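Local coordinates for mandelate racemase/muconate lactonizing protein (Alicyclobacillus acidocaldarius LAA1, PDB 3QLD) that is of unknown function but belongs to the mandelate racemase/muconate lactonizing family of the enolase superfamily, at residues D117-V128 / V350-D358; A321-R329 / P339-I348. One frame throughout, in Å; residues are numbered along the deposited sequence.

Interaction 1: D117-V128 / V350-D358; sequences DWYAARTGQPLV and VPQCAGVAD
Asp117 swings its CG anti to the backbone N (chi1 -174°), which carries the carboxylate off the helix flank to the backbone of Gly355 and Val356; Val128, with chi1 71°, sets CG1 between its own N and carbonyl carbon and turns it onto the side-chain amide of Gln352. Val356 N donates to Asp117 OD1 over 2.9 Å, nearly straight, meeting the oxygen on its syn side and 17° out of the carboxylate plane. The other oxygen, OD2, accepts a hydrogen bond from a water that in turn accepts one from Ala357 N, so one carboxylate serves two successive amides, the first directly and the second through the water. Its rotation is fixed further by Trp45 N on OD2 and His308 NE2 on OD1. Gly355 fits against the helix beside Ala120 and Ala121, its CA 3.4 Å from Asp117 OD1. Past the helix end, Leu127 N bonds Cys353 O at 3.0 Å, and Ala354, centre of an inverse gamma turn, brings CA within 3.1 Å of Gln125 O as a CH...O contact. Val128 CG1 lies 3.5 Å from Gln352 OE1, while its CG2 meets Val350 CG1 at 4.0 Å, the two valines crossing at about a right angle. Helix 303-313 packs on both segments and strand 43-48 on Val356 and Ala357, where the loop after barrel strand 347-349 joins helices 105-123 and 127-130 of the N-terminal family region.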
ATOM      1  N   ASP A 117       8.920 -23.331   3.707  1.00 30.68           N
ATOM      2  CA  ASP A 117       8.786 -24.469   2.846  1.00 31.85           C
ATOM      3  C   ASP A 117      10.129 -25.188   2.818  1.00 30.41           C
ATOM      4  O   ASP A 117      10.174 -26.420   2.893  1.00 30.86           O
ATOM      5  CB  ASP A 117       8.341 -24.018   1.434  1.00 31.23           C
ATOM      6  CG  ASP A 117       8.028 -25.175   0.513  1.00 34.26           C
ATOM      7  OD1 ASP A 117       6.866 -25.669   0.530  1.00 27.55           O
ATOM      8  OD2 ASP A 117       8.979 -25.579  -0.241  1.00 30.66           O
ATOM      9  N   TRP A 118      11.211 -24.424   2.674  1.00 30.07           N
ATOM     10  CA  TRP A 118      12.568 -24.984   2.670  1.00 31.40           C
ATOM     11  C   TRP A 118      12.797 -25.673   4.003  1.00 32.59           C
ATOM     12  O   TRP A 118      13.281 -26.811   4.023  1.00 33.76           O
ATOM     13  CB  TRP A 118      13.626 -23.896   2.472  1.00 32.09           C
ATOM     14  CG  TRP A 118      14.978 -24.317   2.982  1.00 32.71           C
ATOM     15  CD1 TRP A 118      15.889 -25.116   2.307  1.00 36.41           C
ATOM     16  CD2 TRP A 118      15.555 -24.033   4.259  1.00 36.17           C
ATOM     17  NE1 TRP A 118      17.003 -25.291   3.071  1.00 36.24           N
ATOM     18  CE2 TRP A 118      16.827 -24.662   4.283  1.00 35.70           C
ATOM     19  CE3 TRP A 118      15.137 -23.285   5.390  1.00 34.36           C
ATOM     20  CZ2 TRP A 118      17.685 -24.575   5.389  1.00 37.88           C
ATOM     21  CZ3 TRP A 118      15.996 -23.177   6.478  1.00 38.08           C
ATOM     22  CH2 TRP A 118      17.249 -23.853   6.485  1.00 37.40           C
ATOM     23  N   TYR A 119      12.377 -25.035   5.101  1.00 32.08           N
ATOM     24  CA  TYR A 119      12.626 -25.551   6.433  1.00 33.83           C
ATOM     25  C   TYR A 119      11.941 -26.905   6.671  1.00 34.77           C
ATOM     26  O   TYR A 119      12.557 -27.810   7.267  1.00 35.14           O
ATOM     27  CB  TYR A 119      12.223 -24.521   7.522  1.00 33.64           C
ATOM     28  CG  TYR A 119      12.432 -25.008   8.936  1.00 34.15           C
ATOM     29  CD1 TYR A 119      11.450 -25.777   9.571  1.00 37.95           C
ATOM     30  CD2 TYR A 119      13.608 -24.751   9.613  1.00 39.27           C
ATOM     31  CE1 TYR A 119      11.647 -26.266  10.888  1.00 43.07           C
ATOM     32  CE2 TYR A 119      13.823 -25.221  10.937  1.00 43.60           C
ATOM     33  CZ  TYR A 119      12.823 -25.972  11.553  1.00 43.05           C
ATOM     34  OH  TYR A 119      13.010 -26.440  12.833  1.00 47.74           O
ATOM     35  N   ALA A 120      10.695 -27.048   6.222  1.00 34.69           N
ATOM     36  CA  ALA A 120      10.028 -28.339   6.280  1.00 35.94           C
ATOM     37  C   ALA A 120      10.780 -29.428   5.498  1.00 36.46           C
ATOM     38  O   ALA A 120      10.889 -30.564   5.956  1.00 37.65           O
ATOM     39  CB  ALA A 120       8.571 -28.235   5.785  1.00 35.75           C
ATOM     40  N   ALA A 121      11.316 -29.081   4.333  1.00 36.85           N
ATOM     41  CA  ALA A 121      12.006 -30.051   3.494  1.00 36.52           C
ATOM     42  C   ALA A 121      13.362 -30.431   4.080  1.00 38.29           C
ATOM     43  O   ALA A 121      13.813 -31.593   3.910  1.00 37.42           O
ATOM     44  CB  ALA A 121      12.167 -29.494   2.071  1.00 37.54           C
ATOM     45  N   ARG A 122      14.011 -29.461   4.742  1.00 37.76           N
ATOM     46  CA  ARG A 122      15.302 -29.649   5.368  1.00 40.09           C
ATOM     47  C   ARG A 122      15.178 -30.573   6.563  1.00 41.05           C
ATOM     48  O   ARG A 122      16.092 -31.411   6.794  1.00 40.43           O
ATOM     49  CB  ARG A 122      15.890 -28.305   5.785  1.00 39.87           C
ATOM     50  CG  ARG A 122      17.262 -28.350   6.459  1.00 42.19           C
ATOM     51  CD  ARG A 122      18.366 -28.525   5.442  1.00 43.26           C
ATOM     52  NE  ARG A 122      19.621 -28.905   6.077  1.00 42.83           N
ATOM     53  CZ  ARG A 122      20.780 -29.099   5.438  1.00 44.66           C
ATOM     54  NH1 ARG A 122      20.887 -28.901   4.115  1.00 41.11           N
ATOM     55  NH2 ARG A 122      21.852 -29.483   6.131  1.00 43.87           N
ATOM     56  N   THR A 123      14.066 -30.430   7.303  1.00 40.12           N
ATOM     57  CA  THR A 123      13.855 -31.210   8.520  1.00 40.96           C
ATOM     58  C   THR A 123      12.978 -32.431   8.267  1.00 40.73           C
ATOM     59  O   THR A 123      12.762 -33.213   9.170  1.00 42.25           O
ATOM     60  CB  THR A 123      13.254 -30.367   9.705  1.00 40.48           C
ATOM     61  OG1 THR A 123      11.896 -30.011   9.428  1.00 40.40           O
ATOM     62  CG2 THR A 123      14.126 -29.121  10.081  1.00 41.82           C
ATOM     63  N   GLY A 124      12.483 -32.593   7.038  1.00 40.98           N
ATOM     64  CA  GLY A 124      11.606 -33.713   6.653  1.00 42.16           C
ATOM     65  C   GLY A 124      10.317 -33.793   7.491  1.00 43.14           C
ATOM     66  O   GLY A 124       9.811 -34.877   7.765  1.00 42.93           O
ATOM     67  N   GLN A 125       9.795 -32.637   7.893  1.00 41.69           N
ATOM     68  CA  GLN A 125       8.558 -32.597   8.673  1.00 42.04           C
ATOM     69  C   GLN A 125       7.439 -32.007   7.838  1.00 40.61           C
ATOM     70  O   GLN A 125       7.684 -31.058   7.096  1.00 39.36           O
ATOM     71  CB  GLN A 125       8.777 -31.722   9.901  1.00 42.32           C
ATOM     72  CG  GLN A 125       9.775 -32.323  10.883  1.00 47.39           C
ATOM     73  CD  GLN A 125       9.585 -31.817  12.301  1.00 53.58           C
ATOM     74  OE1 GLN A 125       9.220 -30.661  12.517  1.00 56.19           O
ATOM     75  NE2 GLN A 125       9.820 -32.690  13.277  1.00 56.72           N
ATOM     76  N   PRO A 126       6.225 -32.591   7.911  1.00 39.48           N
ATOM     77  CA  PRO A 126       5.087 -31.982   7.255  1.00 37.49           C
ATOM     78  C   PRO A 126       4.957 -30.480   7.604  1.00 36.55           C
ATOM     79  O   PRO A 126       4.959 -30.090   8.787  1.00 37.65           O
ATOM     80  CB  PRO A 126       3.899 -32.778   7.802  1.00 37.47           C
ATOM     81  CG  PRO A 126       4.475 -34.225   7.980  1.00 38.93           C
ATOM     82  CD  PRO A 126       5.942 -33.974   8.377  1.00 40.26           C
ATOM     83  N   LEU A 127       4.901 -29.640   6.569  1.00 35.06           N
ATOM     84  CA  LEU A 127       4.718 -28.184   6.764  1.00 32.24           C
ATOM     85  C   LEU A 127       3.474 -27.875   7.579  1.00 32.39           C
ATOM     86  O   LEU A 127       3.536 -27.071   8.493  1.00 31.31           O
ATOM     87  CB  LEU A 127       4.710 -27.421   5.415  1.00 32.64           C
ATOM     88  CG  LEU A 127       4.500 -25.885   5.524  1.00 27.23           C
ATOM     89  CD1 LEU A 127       5.548 -25.189   6.438  1.00 27.73           C
ATOM     90  CD2 LEU A 127       4.609 -25.301   4.148  1.00 25.38           C
ATOM     91  N   VAL A 128       2.356 -28.545   7.293  1.00 32.47           N
ATOM     92  CA  VAL A 128       1.135 -28.305   8.078  1.00 34.35           C
ATOM     93  C   VAL A 128       1.204 -28.522   9.655  1.00 35.94           C
ATOM     94  O   VAL A 128       0.740 -27.679  10.454  1.00 35.91           O
ATOM     95  CB  VAL A 128      -0.080 -28.984   7.439  1.00 33.00           C
ATOM     96  CG1 VAL A 128       0.002 -30.521   7.596  1.00 37.78           C
ATOM     97  CG2 VAL A 128      -1.371 -28.456   8.074  1.00 33.45           C
ATOM     98  N   VAL A 350      -5.886 -32.081   2.859  1.00 35.41           N
ATOM     99  CA  VAL A 350      -4.796 -31.222   3.253  1.00 35.97           C
ATOM    100  C   VAL A 350      -3.432 -31.836   2.949  1.00 36.84           C
ATOM    101  O   VAL A 350      -3.133 -32.907   3.438  1.00 36.32           O
ATOM    102  CB  VAL A 350      -4.938 -30.896   4.754  1.00 35.81           C
ATOM    103  CG1 VAL A 350      -3.709 -30.163   5.325  1.00 36.73           C
ATOM    104  CG2 VAL A 350      -6.203 -30.109   4.992  1.00 36.21           C
ATOM    105  N   PRO A 351      -2.578 -31.125   2.155  1.00 35.93           N
ATOM    106  CA  PRO A 351      -1.203 -31.533   1.843  1.00 36.21           C
ATOM    107  C   PRO A 351      -0.340 -31.856   3.078  1.00 36.21           C
ATOM    108  O   PRO A 351      -0.193 -31.039   4.031  1.00 35.11           O
ATOM    109  CB  PRO A 351      -0.619 -30.291   1.107  1.00 34.82           C
ATOM    110  CG  PRO A 351      -1.843 -29.723   0.370  1.00 36.72           C
ATOM    111  CD  PRO A 351      -3.010 -29.951   1.350  1.00 36.42           C
ATOM    112  N   GLN A 352       0.256 -33.044   3.047  1.00 35.55           N
ATOM    113  CA  GLN A 352       1.130 -33.470   4.130  1.00 35.91           C
ATOM    114  C   GLN A 352       2.606 -33.360   3.768  1.00 36.28           C
ATOM    115  O   GLN A 352       3.456 -33.787   4.537  1.00 37.33           O
ATOM    116  CB  GLN A 352       0.759 -34.911   4.577  1.00 37.43           C
ATOM    117  CG  GLN A 352      -0.641 -34.998   5.197  1.00 36.72           C
ATOM    118  CD  GLN A 352      -0.780 -34.216   6.521  1.00 35.60           C
ATOM    119  OE1 GLN A 352       0.191 -34.044   7.316  1.00 41.17           O
ATOM    120  NE2 GLN A 352      -1.965 -33.715   6.751  1.00 38.64           N
ATOM    121  N   CYS A 353       2.915 -32.740   2.632  1.00 35.09           N
ATOM    122  CA  CYS A 353       4.299 -32.594   2.191  1.00 35.39           C
ATOM    123  C   CYS A 353       5.162 -31.854   3.198  1.00 35.00           C
ATOM    124  O   CYS A 353       4.742 -30.847   3.788  1.00 35.16           O
ATOM    125  CB  CYS A 353       4.369 -31.906   0.822  1.00 34.98           C
ATOM    126  SG  CYS A 353       3.354 -30.335   0.774  1.00 37.39           S
ATOM    127  N   ALA A 354       6.370 -32.375   3.402  1.00 33.71           N
ATOM    128  CA  ALA A 354       7.434 -31.670   4.073  1.00 34.71           C
ATOM    129  C   ALA A 354       7.975 -30.768   2.975  1.00 36.92           C
ATOM    130  O   ALA A 354       9.017 -31.075   2.369  1.00 37.03           O
ATOM    131  CB  ALA A 354       8.558 -32.644   4.545  1.00 34.89           C
ATOM    132  N   GLY A 355       7.257 -29.683   2.682  1.00 36.96           N
ATOM    133  CA  GLY A 355       7.666 -28.815   1.585  1.00 36.73           C
ATOM    134  C   GLY A 355       7.086 -29.251   0.249  1.00 36.26           C
ATOM    135  O   GLY A 355       6.947 -30.439  -0.036  1.00 36.06           O
ATOM    136  N   VAL A 356       6.805 -28.291  -0.632  1.00 34.33           N
ATOM    137  CA  VAL A 356       6.265 -28.637  -1.938  1.00 32.95           C
ATOM    138  C   VAL A 356       7.288 -28.985  -3.033  1.00 31.04           C
ATOM    139  O   VAL A 356       6.890 -29.361  -4.116  1.00 31.20           O
ATOM    140  CB  VAL A 356       5.304 -27.534  -2.423  1.00 32.44           C
ATOM    141  CG1 VAL A 356       6.101 -26.300  -2.842  1.00 35.24           C
ATOM    142  CG2 VAL A 356       4.474 -28.019  -3.535  1.00 32.96           C
ATOM    143  N   ALA A 357       8.585 -28.870  -2.776  1.00 32.58           N
ATOM    144  CA  ALA A 357       9.589 -29.037  -3.856  1.00 33.79           C
ATOM    145  C   ALA A 357       9.418 -30.303  -4.688  1.00 35.25           C
ATOM    146  O   ALA A 357       9.438 -30.238  -5.936  1.00 35.59           O
ATOM    147  CB  ALA A 357      11.064 -28.879  -3.319  1.00 33.19           C
ATOM    148  N   ASP A 358       9.163 -31.432  -4.011  1.00 36.32           N
ATOM    149  CA  ASP A 358       9.086 -32.779  -4.652  1.00 37.79           C
ATOM    150  C   ASP A 358       7.906 -32.960  -5.590  1.00 37.06           C
ATOM    151  O   ASP A 358       7.931 -33.843  -6.449  1.00 37.19           O
ATOM    152  CB  ASP A 358       9.041 -33.902  -3.604  1.00 38.51           C
ATOM    153  CG  ASP A 358      10.412 -34.164  -2.987  1.00 42.72           C
ATOM    154  OD1 ASP A 358      11.387 -33.538  -3.482  1.00 44.29           O
ATOM    155  OD2 ASP A 358      10.536 -35.008  -2.039  1.00 47.71           O
TER
HETATM  156  O   HOH W   1      10.085 -27.930  -0.493  1.00 28.59           O

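Interaction 2: A321-R329 / P339-I348; sequences ATDLGPSDR and PIAFVEPGVI
Two hydrogen bonds join Ser327 to Ile340, one through the backbone and one through the side chain. Ser327 N donates to Ile340 O at 2.9 Å, the donor tilted 27° from the plane of the Ile340 carbonyl, and Ile340 N donates back to Ser327 OG at 2.8 Å with an angle of 143°. A chi1 of -67° puts OG anti to the carbonyl carbon and beside its own N, so that OG takes Ile340 N while the backbone N takes Ile340 O; OG also bonds Asp334 OD2. A CH-pi contact follows: Pro326 CG sits 3.7 Å from the centroid of the Phe342 ring, almost exactly on its normal, while Gly346 N lies over the centre of the opposite face. Van der Waals contacts of Ile348 complete the set. Its CD1 lies 3.7 Å from Leu324 O, a buried carbonyl oxygen with no polar partner in the model, rests against Gly325 C, and forms an apolar pair with Pro326 CD at 4.4 Å. Among the surrounding elements, Ile340 and Leu324 pack on helix 303-313, Phe165 meets the Phe342 ring edge-to-face, and backbone bonds from Thr322 and Ile348 to strand 137-144 place the two segments beside that strand of the barrel.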
ATOM      1  N   ALA A 321     -15.606 -23.132   4.563  1.00 29.58           N
ATOM      2  CA  ALA A 321     -15.088 -23.728   3.349  1.00 29.44           C
ATOM      3  C   ALA A 321     -14.115 -22.765   2.701  1.00 30.24           C
ATOM      4  O   ALA A 321     -14.269 -21.521   2.818  1.00 27.47           O
ATOM      5  CB  ALA A 321     -16.239 -23.978   2.363  1.00 28.22           C
ATOM      6  N   THR A 322     -13.149 -23.363   1.994  1.00 31.41           N
ATOM      7  CA  THR A 322     -12.188 -22.629   1.153  1.00 29.01           C
ATOM      8  C   THR A 322     -12.676 -22.371  -0.257  1.00 28.49           C
ATOM      9  O   THR A 322     -13.523 -23.114  -0.802  1.00 27.50           O
ATOM     10  CB  THR A 322     -10.757 -23.277   1.213  1.00 29.75           C
ATOM     11  OG1 THR A 322      -9.820 -22.469   0.451  1.00 26.59           O
ATOM     12  CG2 THR A 322     -10.773 -24.765   0.642  1.00 28.35           C
ATOM     13  N   ASP A 323     -12.245 -21.244  -0.850  1.00 25.87           N
ATOM     14  CA  ASP A 323     -12.459 -21.028  -2.257  1.00 29.24           C
ATOM     15  C   ASP A 323     -11.415 -21.796  -3.133  1.00 27.14           C
ATOM     16  O   ASP A 323     -11.465 -21.684  -4.332  1.00 27.73           O
ATOM     17  CB  ASP A 323     -12.366 -19.521  -2.608  1.00 28.22           C
ATOM     18  CG  ASP A 323     -13.670 -18.732  -2.318  1.00 33.24           C
ATOM     19  OD1 ASP A 323     -14.697 -19.321  -1.886  1.00 31.67           O
ATOM     20  OD2 ASP A 323     -13.654 -17.494  -2.548  1.00 32.44           O
ATOM     21  N   LEU A 324     -10.428 -22.451  -2.529  1.00 27.66           N
ATOM     22  CA  LEU A 324      -9.306 -23.049  -3.278  1.00 27.79           C
ATOM     23  C   LEU A 324      -9.801 -24.404  -3.733  1.00 29.62           C
ATOM     24  O   LEU A 324      -9.971 -25.266  -2.904  1.00 29.62           O
ATOM     25  CB  LEU A 324      -8.091 -23.253  -2.367  1.00 25.40           C
ATOM     26  CG  LEU A 324      -7.401 -21.948  -1.881  1.00 27.70           C
ATOM     27  CD1 LEU A 324      -6.364 -22.262  -0.837  1.00 27.95           C
ATOM     28  CD2 LEU A 324      -6.725 -21.244  -3.076  1.00 27.49           C
ATOM     29  N   GLY A 325     -10.085 -24.537  -5.027  1.00 32.01           N
ATOM     30  CA  GLY A 325     -10.666 -25.723  -5.606  1.00 33.26           C
ATOM     31  C   GLY A 325      -9.647 -26.496  -6.421  1.00 32.61           C
ATOM     32  O   GLY A 325      -8.466 -26.171  -6.429  1.00 32.07           O
ATOM     33  N   PRO A 326     -10.095 -27.535  -7.103  1.00 34.01           N
ATOM     34  CA  PRO A 326      -9.115 -28.362  -7.851  1.00 34.32           C
ATOM     35  C   PRO A 326      -8.418 -27.607  -8.981  1.00 35.20           C
ATOM     36  O   PRO A 326      -9.050 -26.738  -9.635  1.00 33.92           O
ATOM     37  CB  PRO A 326      -9.986 -29.485  -8.431  1.00 35.28           C
ATOM     38  CG  PRO A 326     -11.184 -29.557  -7.505  1.00 36.16           C
ATOM     39  CD  PRO A 326     -11.465 -28.059  -7.229  1.00 34.25           C
ATOM     40  N   SER A 327      -7.133 -27.956  -9.219  1.00 37.16           N
ATOM     41  CA  SER A 327      -6.277 -27.379 -10.280  1.00 38.08           C
ATOM     42  C   SER A 327      -7.001 -27.258 -11.592  1.00 38.32           C
ATOM     43  O   SER A 327      -6.852 -26.294 -12.331  1.00 37.37           O
ATOM     44  CB  SER A 327      -5.106 -28.340 -10.613  1.00 36.78           C
ATOM     45  OG  SER A 327      -4.210 -28.476  -9.554  1.00 42.96           O
ATOM     46  N   ASP A 328      -7.736 -28.313 -11.911  1.00 39.42           N
ATOM     47  CA  ASP A 328      -8.244 -28.465 -13.242  1.00 40.97           C
ATOM     48  C   ASP A 328      -9.413 -27.525 -13.560  1.00 41.58           C
ATOM     49  O   ASP A 328      -9.765 -27.382 -14.723  1.00 39.11           O
ATOM     50  CB  ASP A 328      -8.579 -29.934 -13.533  1.00 41.97           C
ATOM     51  CG  ASP A 328      -9.759 -30.465 -12.706  1.00 44.70           C
ATOM     52  OD1 ASP A 328     -10.421 -29.696 -11.969  1.00 43.07           O
ATOM     53  OD2 ASP A 328     -10.024 -31.696 -12.796  1.00 49.23           O
ATOM     54  N   ARG A 329      -9.993 -26.865 -12.548  1.00 42.68           N
ATOM     55  CA  ARG A 329     -11.083 -25.912 -12.816  1.00 44.80           C
ATOM     56  C   ARG A 329     -10.500 -24.695 -13.550  1.00 44.87           C
ATOM     57  O   ARG A 329     -11.213 -23.935 -14.236  1.00 45.63           O
ATOM     58  CB  ARG A 329     -11.812 -25.482 -11.525  1.00 44.94           C
ATOM     59  CG  ARG A 329     -12.658 -26.627 -10.868  1.00 50.50           C
ATOM     60  CD  ARG A 329     -14.000 -26.132 -10.239  1.00 58.04           C
ATOM     61  NE  ARG A 329     -14.705 -25.146 -11.078  1.00 62.63           N
ATOM     62  CZ  ARG A 329     -15.981 -25.223 -11.482  1.00 65.15           C
ATOM     63  NH1 ARG A 329     -16.753 -26.251 -11.126  1.00 63.32           N
ATOM     64  NH2 ARG A 329     -16.484 -24.254 -12.266  1.00 66.05           N
ATOM     65  N   PRO A 339      -1.973 -32.957 -10.262  1.00 39.34           N
ATOM     66  CA  PRO A 339      -2.868 -31.819 -10.013  1.00 39.54           C
ATOM     67  C   PRO A 339      -3.507 -31.941  -8.621  1.00 39.02           C
ATOM     68  O   PRO A 339      -3.677 -33.056  -8.106  1.00 37.51           O
ATOM     69  CB  PRO A 339      -3.953 -31.956 -11.107  1.00 39.94           C
ATOM     70  CG  PRO A 339      -3.940 -33.393 -11.477  1.00 40.97           C
ATOM     71  CD  PRO A 339      -2.545 -33.895 -11.248  1.00 39.96           C
ATOM     72  N   ILE A 340      -3.879 -30.805  -8.042  1.00 38.46           N
ATOM     73  CA  ILE A 340      -4.684 -30.795  -6.831  1.00 37.62           C
ATOM     74  C   ILE A 340      -6.128 -31.183  -7.187  1.00 37.67           C
ATOM     75  O   ILE A 340      -6.701 -30.646  -8.103  1.00 38.13           O
ATOM     76  CB  ILE A 340      -4.598 -29.415  -6.065  1.00 38.91           C
ATOM     77  CG1 ILE A 340      -3.148 -29.093  -5.609  1.00 36.80           C
ATOM     78  CG2 ILE A 340      -5.622 -29.335  -4.911  1.00 36.13           C
ATOM     79  CD1 ILE A 340      -2.535 -30.047  -4.600  1.00 37.41           C
ATOM     80  N   ALA A 341      -6.684 -32.179  -6.503  1.00 37.72           N
ATOM     81  CA  ALA A 341      -8.014 -32.699  -6.881  1.00 37.25           C
ATOM     82  C   ALA A 341      -8.852 -32.991  -5.649  1.00 37.19           C
ATOM     83  O   ALA A 341      -8.318 -33.100  -4.575  1.00 37.44           O
ATOM     84  CB  ALA A 341      -7.887 -33.990  -7.756  1.00 39.28           C
ATOM     85  N   PHE A 342     -10.162 -33.134  -5.824  1.00 37.59           N
ATOM     86  CA  PHE A 342     -11.013 -33.597  -4.746  1.00 39.34           C
ATOM     87  C   PHE A 342     -10.555 -34.976  -4.246  1.00 40.18           C
ATOM     88  O   PHE A 342     -10.237 -35.850  -5.070  1.00 39.25           O
ATOM     89  CB  PHE A 342     -12.443 -33.725  -5.267  1.00 38.48           C
ATOM     90  CG  PHE A 342     -13.187 -32.413  -5.437  1.00 40.48           C
ATOM     91  CD1 PHE A 342     -13.126 -31.398  -4.468  1.00 39.79           C
ATOM     92  CD2 PHE A 342     -14.004 -32.213  -6.557  1.00 38.98           C
ATOM     93  CE1 PHE A 342     -13.857 -30.199  -4.617  1.00 40.04           C
ATOM     94  CE2 PHE A 342     -14.727 -31.026  -6.723  1.00 41.68           C
ATOM     95  CZ  PHE A 342     -14.669 -30.014  -5.740  1.00 38.61           C
ATOM     96  N   VAL A 343     -10.472 -35.156  -2.927  1.00 40.72           N
ATOM     97  CA  VAL A 343     -10.365 -36.502  -2.337  1.00 42.40           C
ATOM     98  C   VAL A 343     -11.756 -37.220  -2.263  1.00 42.74           C
ATOM     99  O   VAL A 343     -11.851 -38.465  -2.319  1.00 42.82           O
ATOM    100  CB  VAL A 343      -9.655 -36.474  -0.945  1.00 41.61           C
ATOM    101  CG1 VAL A 343     -10.399 -35.614   0.074  1.00 42.07           C
ATOM    102  CG2 VAL A 343      -9.448 -37.879  -0.407  1.00 43.01           C
ATOM    103  N   GLU A 344     -12.804 -36.419  -2.099  1.00 42.69           N
ATOM    104  CA  GLU A 344     -14.225 -36.816  -2.217  1.00 43.41           C
ATOM    105  C   GLU A 344     -14.926 -35.597  -2.808  1.00 42.52           C
ATOM    106  O   GLU A 344     -14.347 -34.504  -2.794  1.00 42.76           O
ATOM    107  CB  GLU A 344     -14.865 -37.154  -0.846  1.00 43.04           C
ATOM    108  CG  GLU A 344     -14.293 -38.340  -0.070  1.00 47.93           C
ATOM    109  CD  GLU A 344     -14.448 -39.713  -0.749  1.00 52.19           C
ATOM    110  OE1 GLU A 344     -15.187 -39.841  -1.760  1.00 55.40           O
ATOM    111  OE2 GLU A 344     -13.808 -40.686  -0.262  1.00 51.66           O
ATOM    112  N   PRO A 345     -16.159 -35.740  -3.341  1.00 42.11           N
ATOM    113  CA  PRO A 345     -16.719 -34.519  -3.944  1.00 40.92           C
ATOM    114  C   PRO A 345     -16.789 -33.336  -2.940  1.00 40.65           C
ATOM    115  O   PRO A 345     -17.162 -33.516  -1.758  1.00 39.89           O
ATOM    116  CB  PRO A 345     -18.108 -34.973  -4.452  1.00 41.44           C
ATOM    117  CG  PRO A 345     -17.877 -36.473  -4.746  1.00 40.88           C
ATOM    118  CD  PRO A 345     -16.997 -36.927  -3.607  1.00 42.61           C
ATOM    119  N   GLY A 346     -16.336 -32.154  -3.381  1.00 39.94           N
ATOM    120  CA  GLY A 346     -16.346 -30.970  -2.531  1.00 38.84           C
ATOM    121  C   GLY A 346     -15.313 -30.924  -1.425  1.00 38.70           C
ATOM    122  O   GLY A 346     -15.329 -29.999  -0.586  1.00 38.99           O
ATOM    123  N   VAL A 347     -14.404 -31.896  -1.393  1.00 37.16           N
ATOM    124  CA  VAL A 347     -13.441 -31.997  -0.303  1.00 36.30           C
ATOM    125  C   VAL A 347     -12.024 -32.194  -0.821  1.00 36.24           C
ATOM    126  O   VAL A 347     -11.811 -32.916  -1.798  1.00 36.42           O
ATOM    127  CB  VAL A 347     -13.761 -33.179   0.644  1.00 35.85           C
ATOM    128  CG1 VAL A 347     -12.834 -33.150   1.874  1.00 35.87           C
ATOM    129  CG2 VAL A 347     -15.225 -33.174   1.064  1.00 38.59           C
ATOM    130  N   ILE A 348     -11.045 -31.595  -0.144  1.00 35.26           N
ATOM    131  CA  ILE A 348      -9.690 -31.750  -0.591  1.00 34.77           C
ATOM    132  C   ILE A 348      -8.864 -32.168   0.600  1.00 35.47           C
ATOM    133  O   ILE A 348      -9.089 -31.706   1.730  1.00 36.25           O
ATOM    134  CB  ILE A 348      -9.105 -30.420  -1.270  1.00 33.69           C
ATOM    135  CG1 ILE A 348      -9.821 -30.133  -2.562  1.00 29.26           C
ATOM    136  CG2 ILE A 348      -7.634 -30.565  -1.583  1.00 33.24           C
ATOM    137  CD1 ILE A 348      -9.314 -28.854  -3.437  1.00 27.60           C
TER

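In the fold
From the N terminus, the chain runs through the antiparallel sheet and helix 105-123 of the N-terminal family region, then enters the barrel at strand 137-144 and follows its parallel strands to 293-296 and helix 303-313. Interaction 2 closes a short loop there, with nine residues between 321-329 and 339-348, as the chain comes into strand 347-349. That strand pairs antiparallel with 137-144, and the chain leaves it directly into 350-358, where interaction 1 closes a loop with 221 residues between its segments. Interaction 2 is therefore nested inside interaction 1. Their centres lie about 20 Å apart: one folds the barrel's closing segment on itself, the other ties its exit to the N-terminal region.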